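Local coordinates for glycoside hydrolase 15-related protein (Kribbella flavida, PDB 5Z3E), which hydrolyses the alpha-1,6-glucosidic linkage of isomaltose from the non-reducing end, releasing beta-D-glucose and D-glucose, in the intracellular breakdown of a cyclic tetrasaccharide, at residues H46-I49 with T50-D54; A223-S227 with A228-A232; H303-A306 with A307-F310. The protein carries 1 engineered substitution. One frame throughout, in Å; residues are numbered along the deposited sequence. Where two conformers were deposited one is given.

Contact 1 of 3, residues H46-I49 with T50-D54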
ATOM      1  N   HIS A  46     -17.415  -1.322   3.038  1.00 12.05           N
ATOM      2  CA  HIS A  46     -17.631  -2.343   2.032  1.00 12.43           C
ATOM      3  C   HIS A  46     -18.524  -1.835   0.915  1.00 12.69           C
ATOM      4  O   HIS A  46     -18.256  -2.057  -0.278  1.00 12.98           O
ATOM      5  CB  HIS A  46     -18.222  -3.590   2.668  1.00 13.65           C
ATOM      6  CG  HIS A  46     -18.716  -4.571   1.652  1.00 13.06           C
ATOM      7  ND1 HIS A  46     -20.021  -4.663   1.293  1.00 15.69           N
ATOM      8  CD2 HIS A  46     -18.057  -5.482   0.894  1.00 13.68           C
ATOM      9  CE1 HIS A  46     -20.140  -5.574   0.344  1.00 16.15           C
ATOM     10  NE2 HIS A  46     -18.970  -6.099   0.091  1.00 14.27           N
ATOM     11  N   ALA A  47     -19.610  -1.133   1.260  1.00 13.27           N
ATOM     12  CA  ALA A  47     -20.547  -0.660   0.270  1.00 14.93           C
ATOM     13  C   ALA A  47     -19.927   0.355  -0.667  1.00 14.47           C
ATOM     14  O   ALA A  47     -20.147   0.287  -1.877  1.00 15.17           O
ATOM     15  CB  ALA A  47     -21.794  -0.080   0.951  1.00 17.71           C
ATOM     16  N   VAL A  48     -19.168   1.298  -0.154  0.61 13.92           N
ATOM     17  CA  VAL A  48     -18.663   2.341  -1.005  0.61 14.69           C
ATOM     18  C   VAL A  48     -17.540   1.803  -1.921  0.61 13.33           C
ATOM     19  O   VAL A  48     -17.431   2.213  -3.071  0.61 13.68           O
ATOM     20  CB  VAL A  48     -18.312   3.596  -0.182  0.61 15.38           C
ATOM     21  CG1 VAL A  48     -17.047   3.366   0.605  0.61 13.78           C
ATOM     22  CG2 VAL A  48     -18.158   4.815  -1.044  0.61 14.36           C
ATOM     23  N   ILE A  49     -16.747   0.850  -1.437  1.00 11.91           N
ATOM     24  CA  ILE A  49     -15.728   0.239  -2.280  1.00 11.55           C
ATOM     25  C   ILE A  49     -16.380  -0.540  -3.415  1.00 11.25           C
ATOM     26  O   ILE A  49     -16.014  -0.412  -4.591  1.00 12.13           O
ATOM     27  CB  ILE A  49     -14.796  -0.665  -1.443  1.00 10.87           C
ATOM     28  CG1 ILE A  49     -13.882   0.170  -0.539  1.00 11.03           C
ATOM     29  CG2 ILE A  49     -13.983  -1.569  -2.351  1.00 10.93           C
ATOM     30  CD1 ILE A  49     -13.234  -0.609   0.578  1.00 10.84           C
ATOM     31  N   THR A  50     -17.357  -1.367  -3.084  1.00 11.56           N
ATOM     32  CA  THR A  50     -17.955  -2.229  -4.104  1.00 12.31           C
ATOM     33  C   THR A  50     -18.837  -1.452  -5.051  1.00 12.87           C
ATOM     34  O   THR A  50     -18.913  -1.798  -6.233  1.00 13.99           O
ATOM     35  CB  THR A  50     -18.672  -3.439  -3.498  1.00 13.21           C
ATOM     36  OG1 THR A  50     -19.709  -3.005  -2.609  1.00 14.19           O
ATOM     37  CG2 THR A  50     -17.715  -4.354  -2.782  1.00 13.57           C
ATOM     38  N   ARG A  51     -19.474  -0.377  -4.589  1.00 13.00           N
ATOM     39  CA  ARG A  51     -20.273   0.422  -5.498  1.00 14.48           C
ATOM     40  C   ARG A  51     -19.401   1.096  -6.534  1.00 13.96           C
ATOM     41  O   ARG A  51     -19.805   1.237  -7.686  1.00 16.40           O
ATOM     42  CB  ARG A  51     -21.031   1.492  -4.713  1.00 19.05           C
ATOM     43  CG  ARG A  51     -21.945   2.239  -5.637  1.00 31.36           C
ATOM     44  CD  ARG A  51     -21.630   3.664  -5.903  1.00 46.32           C
ATOM     45  NE  ARG A  51     -21.676   4.475  -4.671  1.00 37.61           N
ATOM     46  CZ  ARG A  51     -21.654   5.810  -4.645  1.00 53.29           C
ATOM     47  NH1 ARG A  51     -21.546   6.454  -3.461  1.00 50.93           N
ATOM     48  NH2 ARG A  51     -21.802   6.526  -5.769  1.00 61.77           N
ATOM     49  N   HIS A  52     -18.209   1.523  -6.152  1.00 12.38           N
ATOM     50  CA  HIS A  52     -17.334   2.251  -7.060  1.00 12.46           C
ATOM     51  C   HIS A  52     -16.402   1.376  -7.878  1.00 11.52           C
ATOM     52  O   HIS A  52     -15.750   1.862  -8.801  1.00 12.66           O
ATOM     53  CB  HIS A  52     -16.552   3.319  -6.303  1.00 13.84           C
ATOM     54  CG  HIS A  52     -17.365   4.482  -5.902  1.00 15.57           C
ATOM     55  ND1 HIS A  52     -17.859   5.366  -6.818  1.00 19.18           N
ATOM     56  CD2 HIS A  52     -17.813   4.848  -4.695  1.00 19.32           C
ATOM     57  CE1 HIS A  52     -18.560   6.271  -6.168  1.00 24.36           C
ATOM     58  NE2 HIS A  52     -18.543   5.987  -4.884  1.00 22.67           N
ATOM     59  N   GLN A  53     -16.294   0.099  -7.531  1.00 11.66           N
ATOM     60  CA  GLN A  53     -15.494  -0.820  -8.338  1.00 11.07           C
ATOM     61  C   GLN A  53     -15.955  -0.749  -9.793  1.00 11.30           C
ATOM     62  O   GLN A  53     -17.140  -0.763 -10.088  1.00 13.12           O
ATOM     63  CB  GLN A  53     -15.622  -2.225  -7.791  1.00 11.24           C
ATOM     64  CG  GLN A  53     -14.719  -3.253  -8.461  1.00 10.82           C
ATOM     65  CD  GLN A  53     -14.695  -4.568  -7.719  1.00 10.33           C
ATOM     66  OE1 GLN A  53     -15.606  -4.878  -6.946  1.00 11.48           O
ATOM     67  NE2 GLN A  53     -13.659  -5.359  -7.948  1.00  9.81           N
ATOM     68  N   ASP A  54     -15.007  -0.622 -10.719  1.00 11.05           N
ATOM     69  CA  ASP A  54     -15.298  -0.531 -12.139  1.00 12.11           C
ATOM     70  C   ASP A  54     -15.886  -1.826 -12.617  1.00 12.70           C
ATOM     71  O   ASP A  54     -15.577  -2.918 -12.073  1.00 12.76           O
ATOM     72  CB  ASP A  54     -14.050  -0.150 -12.926  1.00 12.46           C
ATOM     73  CG  ASP A  54     -14.338   0.016 -14.413  1.00 13.76           C
ATOM     74  OD1 ASP A  54     -15.024   0.996 -14.781  1.00 15.00           O
ATOM     75  OD2 ASP A  54     -13.924  -0.852 -15.208  1.00 13.84           O
TER
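The last turns of helix 32-52 bring H46 against T50 and V48 against H52, each pair one helical turn apart. T50 bends its hydroxyl back onto the backbone: OG1 stands between its own N and carbonyl carbon (chi1 59°) and donates to H46 O at 2.9 Å, a common intrahelical bond. The amide T50 N donates to the same H46 O at 3.0 Å from the opposite face of the carbonyl plane, so two donors grip one oxygen. The T50 methyl CG2 lies 3.6 Å from H46 NE2, which is hydrogen-bonded to D89, while OG1 sits over one face of the imidazole, offset toward its rim; Y87 also stacks with that ring. An alanine here lacks OG1 and CG2, and H46 O would probably be left with the amide alone and a gap beside the imidazole. Two residues further along, V48 CG2 meets the H52 ring at its edge, in plane, 3.7 Å from H52 CD2. R51 N still donates to A47 O at 2.9 Å, but Q53 N reaches I49 O only weakly. Q53 is the first residue to leave helical geometry, and this fading of the backbone bonds is typical of a helix C-terminus.

Contact 2 of 3, residues A223-S227 with A228-A232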
ATOM      1  N   ALA A 223       2.953 -22.646  -0.889  1.00  9.80           N
ATOM      2  CA  ALA A 223       3.057 -24.036  -1.297  1.00 10.53           C
ATOM      3  C   ALA A 223       2.506 -24.268  -2.704  1.00 10.68           C
ATOM      4  O   ALA A 223       3.035 -25.086  -3.459  1.00 11.45           O
ATOM      5  CB  ALA A 223       2.357 -24.944  -0.292  1.00 13.09           C
ATOM      6  N   ALA A 224       1.430 -23.572  -3.070  1.00 10.35           N
ATOM      7  CA  ALA A 224       0.853 -23.731  -4.397  1.00 10.99           C
ATOM      8  C   ALA A 224       1.832 -23.331  -5.496  1.00 10.12           C
ATOM      9  O   ALA A 224       1.656 -23.740  -6.651  1.00 11.70           O
ATOM     10  CB  ALA A 224      -0.435 -22.940  -4.533  1.00 12.36           C
ATOM     11  N   LEU A 225       2.823 -22.505  -5.159  1.00  9.18           N
ATOM     12  CA  LEU A 225       3.799 -21.987  -6.102  1.00  9.29           C
ATOM     13  C   LEU A 225       5.172 -22.633  -5.966  1.00  9.11           C
ATOM     14  O   LEU A 225       6.157 -22.133  -6.498  1.00  9.79           O
ATOM     15  CB  LEU A 225       3.881 -20.455  -5.959  1.00  8.68           C
ATOM     16  CG  LEU A 225       2.550 -19.738  -6.207  1.00  9.17           C
ATOM     17  CD1 LEU A 225       2.626 -18.257  -5.832  1.00  9.60           C
ATOM     18  CD2 LEU A 225       2.071 -19.897  -7.644  1.00 10.97           C
ATOM     19  N   ARG A 226       5.234 -23.775  -5.276  1.00  9.54           N
ATOM     20  CA  ARG A 226       6.495 -24.449  -4.963  1.00 10.10           C
ATOM     21  C   ARG A 226       7.297 -24.844  -6.177  1.00 10.47           C
ATOM     22  O   ARG A 226       8.524 -24.980  -6.089  1.00 11.52           O
ATOM     23  CB  ARG A 226       6.227 -25.678  -4.078  1.00 11.67           C
ATOM     24  CG  ARG A 226       5.384 -26.761  -4.729  1.00 13.11           C
ATOM     25  CD  ARG A 226       4.889 -27.772  -3.692  1.00 17.88           C
ATOM     26  NE  ARG A 226       5.873 -28.804  -3.530  1.00 16.89           N
ATOM     27  CZ  ARG A 226       5.867 -29.686  -2.532  1.00 16.09           C
ATOM     28  NH1 ARG A 226       4.925 -29.621  -1.588  1.00 20.30           N
ATOM     29  NH2 ARG A 226       6.814 -30.621  -2.531  1.00 16.87           N
ATOM     30  N   SER A 227       6.636 -25.067  -7.314  1.00  9.70           N
ATOM     31  CA  SER A 227       7.322 -25.517  -8.502  1.00 10.29           C
ATOM     32  C   SER A 227       7.569 -24.400  -9.507  1.00 10.25           C
ATOM     33  O   SER A 227       8.081 -24.642 -10.596  1.00 11.97           O
ATOM     34  CB  SER A 227       6.571 -26.666  -9.185  1.00 11.85           C
ATOM     35  OG  SER A 227       6.353 -27.742  -8.301  1.00 13.81           O
ATOM     36  N   ALA A 228       7.229 -23.160  -9.151  1.00 10.11           N
ATOM     37  CA  ALA A 228       7.464 -22.067 -10.074  1.00  9.89           C
ATOM     38  C   ALA A 228       8.954 -21.939 -10.339  1.00  9.53           C
ATOM     39  O   ALA A 228       9.776 -22.114  -9.433  1.00  9.99           O
ATOM     40  CB  ALA A 228       6.936 -20.770  -9.502  1.00 10.61           C
ATOM     41  N   PRO A 229       9.345 -21.585 -11.569  1.00 10.02           N
ATOM     42  CA  PRO A 229      10.778 -21.502 -11.869  1.00 10.43           C
ATOM     43  C   PRO A 229      11.532 -20.484 -11.039  1.00  9.24           C
ATOM     44  O   PRO A 229      12.728 -20.629 -10.810  1.00 10.99           O
ATOM     45  CB  PRO A 229      10.819 -21.143 -13.370  1.00 13.45           C
ATOM     46  CG  PRO A 229       9.494 -20.817 -13.690  1.00 20.75           C
ATOM     47  CD  PRO A 229       8.512 -21.365 -12.759  1.00 12.32           C
ATOM     48  N   TRP A 230      10.836 -19.459 -10.577  1.00  8.41           N
ATOM     49  CA  TRP A 230      11.386 -18.368  -9.794  1.00  8.05           C
ATOM     50  C   TRP A 230      11.276 -18.592  -8.292  1.00  7.32           C
ATOM     51  O   TRP A 230      11.631 -17.691  -7.519  1.00  7.64           O
ATOM     52  CB  TRP A 230      10.710 -17.046 -10.201  1.00  8.02           C
ATOM     53  CG  TRP A 230       9.218 -17.124 -10.392  1.00  7.85           C
ATOM     54  CD1 TRP A 230       8.561 -17.029 -11.585  1.00  9.06           C
ATOM     55  CD2 TRP A 230       8.199 -17.313  -9.398  1.00  7.30           C
ATOM     56  NE1 TRP A 230       7.218 -17.105 -11.407  1.00  9.30           N
ATOM     57  CE2 TRP A 230       6.954 -17.284 -10.077  1.00  8.20           C
ATOM     58  CE3 TRP A 230       8.191 -17.476  -8.016  1.00  7.56           C
ATOM     59  CZ2 TRP A 230       5.744 -17.434  -9.415  1.00  9.00           C
ATOM     60  CZ3 TRP A 230       6.986 -17.631  -7.368  1.00  8.67           C
ATOM     61  CH2 TRP A 230       5.778 -17.604  -8.075  1.00  9.06           C
ATOM     62  N   SER A 231      10.805 -19.757  -7.840  1.00  7.87           N
ATOM     63  CA  SER A 231      10.536 -19.957  -6.428  1.00  8.22           C
ATOM     64  C   SER A 231      11.728 -19.586  -5.535  1.00  7.79           C
ATOM     65  O   SER A 231      11.605 -18.766  -4.624  1.00  8.51           O
ATOM     66  CB  SER A 231      10.104 -21.402  -6.174  1.00  9.71           C
ATOM     67  OG  SER A 231       9.925 -21.644  -4.808  1.00 10.46           O
ATOM     68  N   ALA A 232      12.869 -20.222  -5.747  1.00  8.08           N
ATOM     69  CA  ALA A 232      14.031 -19.953  -4.906  1.00  8.41           C
ATOM     70  C   ALA A 232      14.502 -18.522  -5.046  1.00  7.40           C
ATOM     71  O   ALA A 232      14.902 -17.875  -4.062  1.00  7.91           O
ATOM     72  CB  ALA A 232      15.163 -20.922  -5.266  1.00 10.22           C
TER
HETATM   73  O   HOH W   1       7.525 -20.366  -4.678  1.00 10.66           O
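Two type I beta turns, L225 to A228 and A228 to S231, follow one another through A228 in the connection between helices 206-220 and 231-248. The first is closed by A228 N donating to L225 O at 3.0 Å; the second by S231 N donating to A228 O. After these consecutive turns the W230 indole lies back against A228 and L225. The A228 methyl CB sits over one face of the indole, 3.4 Å above its plane and over its centre, while L225 comes in at the edge. There L225 CD1 lies in the ring plane, 3.9 Å from W230 CH2, and L225 CB is almost as near to that atom. W230 CG stands between the backbone N and carbonyl carbon (chi1 43°), which carries the six-membered ring back toward L225. V219 of helix 206-220 touches both L225 and W230, and W230 NE1 is hydrogen-bonded to D179 of helix 175-188, so the indole joins the turns to both helices. On the polar side S231 OG is anti to its own N (chi1 176°) and turned back toward the first turn. A water bridges the two: it accepts from S231 OG at 2.7 Å and donates to L225 O at 2.9 Å.

Contact 3 of 3, residues H303-A306 with A307-F310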
ATOM      1  N   HIS A 303       0.993  11.847  10.036  1.00 10.02           N
ATOM      2  CA  HIS A 303       1.530  12.562   8.898  1.00 10.18           C
ATOM      3  C   HIS A 303       2.422  11.651   8.041  1.00  9.64           C
ATOM      4  O   HIS A 303       2.963  10.648   8.516  1.00 10.05           O
ATOM      5  CB  HIS A 303       2.382  13.742   9.386  1.00 11.39           C
ATOM      6  CG  HIS A 303       1.598  14.824  10.074  1.00 11.64           C
ATOM      7  ND1 HIS A 303       0.720  15.619   9.387  1.00 13.46           N
ATOM      8  CD2 HIS A 303       1.625  15.275  11.340  1.00 13.51           C
ATOM      9  CE1 HIS A 303       0.203  16.511  10.208  1.00 13.94           C
ATOM     10  NE2 HIS A 303       0.740  16.349  11.400  1.00 14.50           N
ATOM     11  N   ARG A 304       2.613  12.043   6.793  1.00 10.12           N
ATOM     12  CA  ARG A 304       3.437  11.255   5.879  1.00 10.00           C
ATOM     13  C   ARG A 304       4.926  11.421   6.151  1.00 10.60           C
ATOM     14  O   ARG A 304       5.667  10.447   6.267  1.00 10.64           O
ATOM     15  CB  ARG A 304       3.117  11.581   4.421  1.00 10.58           C
ATOM     16  CG  ARG A 304       1.651  11.412   4.061  1.00 10.46           C
ATOM     17  CD  ARG A 304       1.372  11.358   2.590  1.00 10.87           C
ATOM     18  NE  ARG A 304       1.770  12.612   1.941  1.00 12.61           N
ATOM     19  CZ  ARG A 304       1.750  12.808   0.623  1.00 13.62           C
ATOM     20  NH1 ARG A 304       1.319  11.850  -0.186  1.00 12.41           N
ATOM     21  NH2 ARG A 304       2.180  13.936   0.117  1.00 16.87           N
ATOM     22  N   PHE A 305       5.404  12.674   6.203  1.00 11.83           N
ATOM     23  CA  PHE A 305       6.820  12.954   6.369  1.00 13.54           C
ATOM     24  C   PHE A 305       6.939  14.451   6.721  1.00 14.20           C
ATOM     25  O   PHE A 305       6.062  15.224   6.404  1.00 14.93           O
ATOM     26  CB  PHE A 305       7.661  12.614   5.057  1.00 14.69           C
ATOM     27  CG  PHE A 305       7.107  13.191   3.766  1.00 16.15           C
ATOM     28  CD1 PHE A 305       6.192  12.498   3.039  1.00 15.54           C
ATOM     29  CD2 PHE A 305       7.600  14.418   3.221  1.00 17.66           C
ATOM     30  CE1 PHE A 305       5.670  13.007   1.892  1.00 18.27           C
ATOM     31  CE2 PHE A 305       7.035  14.887   2.031  1.00 20.87           C
ATOM     32  CZ  PHE A 305       6.080  14.235   1.383  1.00 18.48           C
ATOM     33  N   ALA A 306       8.038  14.824   7.353  1.00 16.16           N
ATOM     34  CA  ALA A 306       8.168  16.178   7.934  1.00 16.91           C
ATOM     35  C   ALA A 306       8.020  17.332   6.909  1.00 18.45           C
ATOM     36  O   ALA A 306       7.470  18.348   7.272  1.00 18.64           O
ATOM     37  CB  ALA A 306       9.458  16.291   8.669  1.00 19.61           C
ATOM     38  N   ALA A 307       8.535  17.172   5.674  1.00 18.85           N
ATOM     39  CA  ALA A 307       8.433  18.231   4.620  1.00 19.84           C
ATOM     40  C   ALA A 307       7.189  18.289   3.799  1.00 21.09           C
ATOM     41  O   ALA A 307       7.023  19.080   2.895  1.00 22.38           O
ATOM     42  CB  ALA A 307       9.637  18.083   3.680  1.00 21.76           C
ATOM     43  N   ASP A 308       6.239  17.420   4.216  1.00 18.30           N
ATOM     44  CA  ASP A 308       5.091  17.275   3.369  1.00 19.24           C
ATOM     45  C   ASP A 308       4.305  18.595   3.327  1.00 20.76           C
ATOM     46  O   ASP A 308       3.842  19.063   4.375  1.00 21.05           O
ATOM     47  CB  ASP A 308       4.294  16.134   3.925  1.00 17.45           C
ATOM     48  CG  ASP A 308       3.163  15.721   3.025  1.00 16.31           C
ATOM     49  OD1 ASP A 308       3.149  16.128   1.829  1.00 19.24           O
ATOM     50  OD2 ASP A 308       2.306  14.948   3.490  1.00 14.11           O
ATOM     51  N   VAL A 309       4.157  19.117   2.112  1.00 22.99           N
ATOM     52  CA  VAL A 309       3.388  20.330   1.894  1.00 25.49           C
ATOM     53  C   VAL A 309       2.094  20.065   1.133  1.00 22.72           C
ATOM     54  O   VAL A 309       1.310  20.977   0.862  1.00 25.06           O
ATOM     55  CB  VAL A 309       4.217  21.402   1.141  1.00 27.19           C
ATOM     56  CG1 VAL A 309       5.397  21.849   1.990  1.00 29.06           C
ATOM     57  CG2 VAL A 309       4.691  20.872  -0.177  1.00 27.96           C
ATOM     58  N   PHE A 310       1.872  18.779   0.789  1.00 22.33           N
ATOM     59  CA  PHE A 310       0.733  18.424   0.001  1.00 21.79           C
ATOM     60  C   PHE A 310      -0.523  18.663   0.833  1.00 20.86           C
ATOM     61  O   PHE A 310      -0.692  18.041   1.891  1.00 20.11           O
ATOM     62  CB  PHE A 310       0.897  16.977  -0.460  1.00 21.33           C
ATOM     63  CG  PHE A 310      -0.225  16.433  -1.296  1.00 19.67           C
ATOM     64  CD1 PHE A 310      -0.537  16.984  -2.543  1.00 21.78           C
ATOM     65  CD2 PHE A 310      -0.925  15.311  -0.860  1.00 19.14           C
ATOM     66  CE1 PHE A 310      -1.523  16.402  -3.332  1.00 22.75           C
ATOM     67  CE2 PHE A 310      -1.934  14.743  -1.653  1.00 20.43           C
ATOM     68  CZ  PHE A 310      -2.223  15.282  -2.895  1.00 20.98           C
TER
HETATM   69  O   HOH W   2       1.505  14.630   6.114  1.00 12.87           O
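The F305 ring carries D308 CB on one face, and the R304 guanidinium takes the D308 carboxylate at its edge and F310 CD2 over one face. D308 CB stands 3.6 Å from the F305 centroid, only 14° off the ring normal, a CH-pi contact. The carboxylate beyond it stacks with the ring, their planes 25° apart. F305 CG lies between its backbone N and carbonyl carbon (chi1 50°), which lays the ring face against D308 CB. The salt bridge is side-on: R304 NE donates to D308 OD2 at 2.9 Å and R304 NH2 to D308 OD1 at 2.9 Å. Both bonds are nearly straight and lie in the guanidinium plane, but that plane is tilted from the carboxylate, so R304 NE meets OD2 from above the carboxylate plane.

D308 OD1 has a second donor, F310 N at 3.1 Å, which closes an Asx turn and arrives from the face opposite to R304 NH2. D308 OD2 also accepts from a water that in turn accepts from R304 N. With both oxygens shared in this way, the carboxylate is fixed in rotation and its negative charge is probably stabilised. The guanidinium is placed against the F310 side chain, R304 NH2 lying 3.4 Å from F310 CB. The backbone completes the loop with a type I turn from F305 to D308, closed by D308 N donating to F305 O at 3.1 Å.

F305 also meets W197, and the F305 side chain is about 5 Å from that of D195, predicted to be a proton acceptor, which puts this loop beside the active site. F310 packs edge-to-face on W370 of helix 367-374. The whole loop runs between strands 301-302 and 315-316, with W316 of the second strand touching both R304 and F310.

The three contacts follow one another along the chain and touch nowhere. Contact 3 is the one beside the active site: the F310 side chain is about 6 Å from that of A355, the engineered alanine at the inferred second proton acceptor. Contacts 1 and 2 lie away from the annotated sites. Contact 2 is the farthest from contact 3, their centres about 40 Å apart on opposite sides of the chain's centre. Contact 1 has its centre about 34 Å from that of contact 2 and about 29 Å from that of contact 3; there R51 is hydrogen-bonded to a citric acid molecule, probably from the crystallisation liquor. Contact 1 ends helix 32-52, whereas contact 2 leads into helix 231-248.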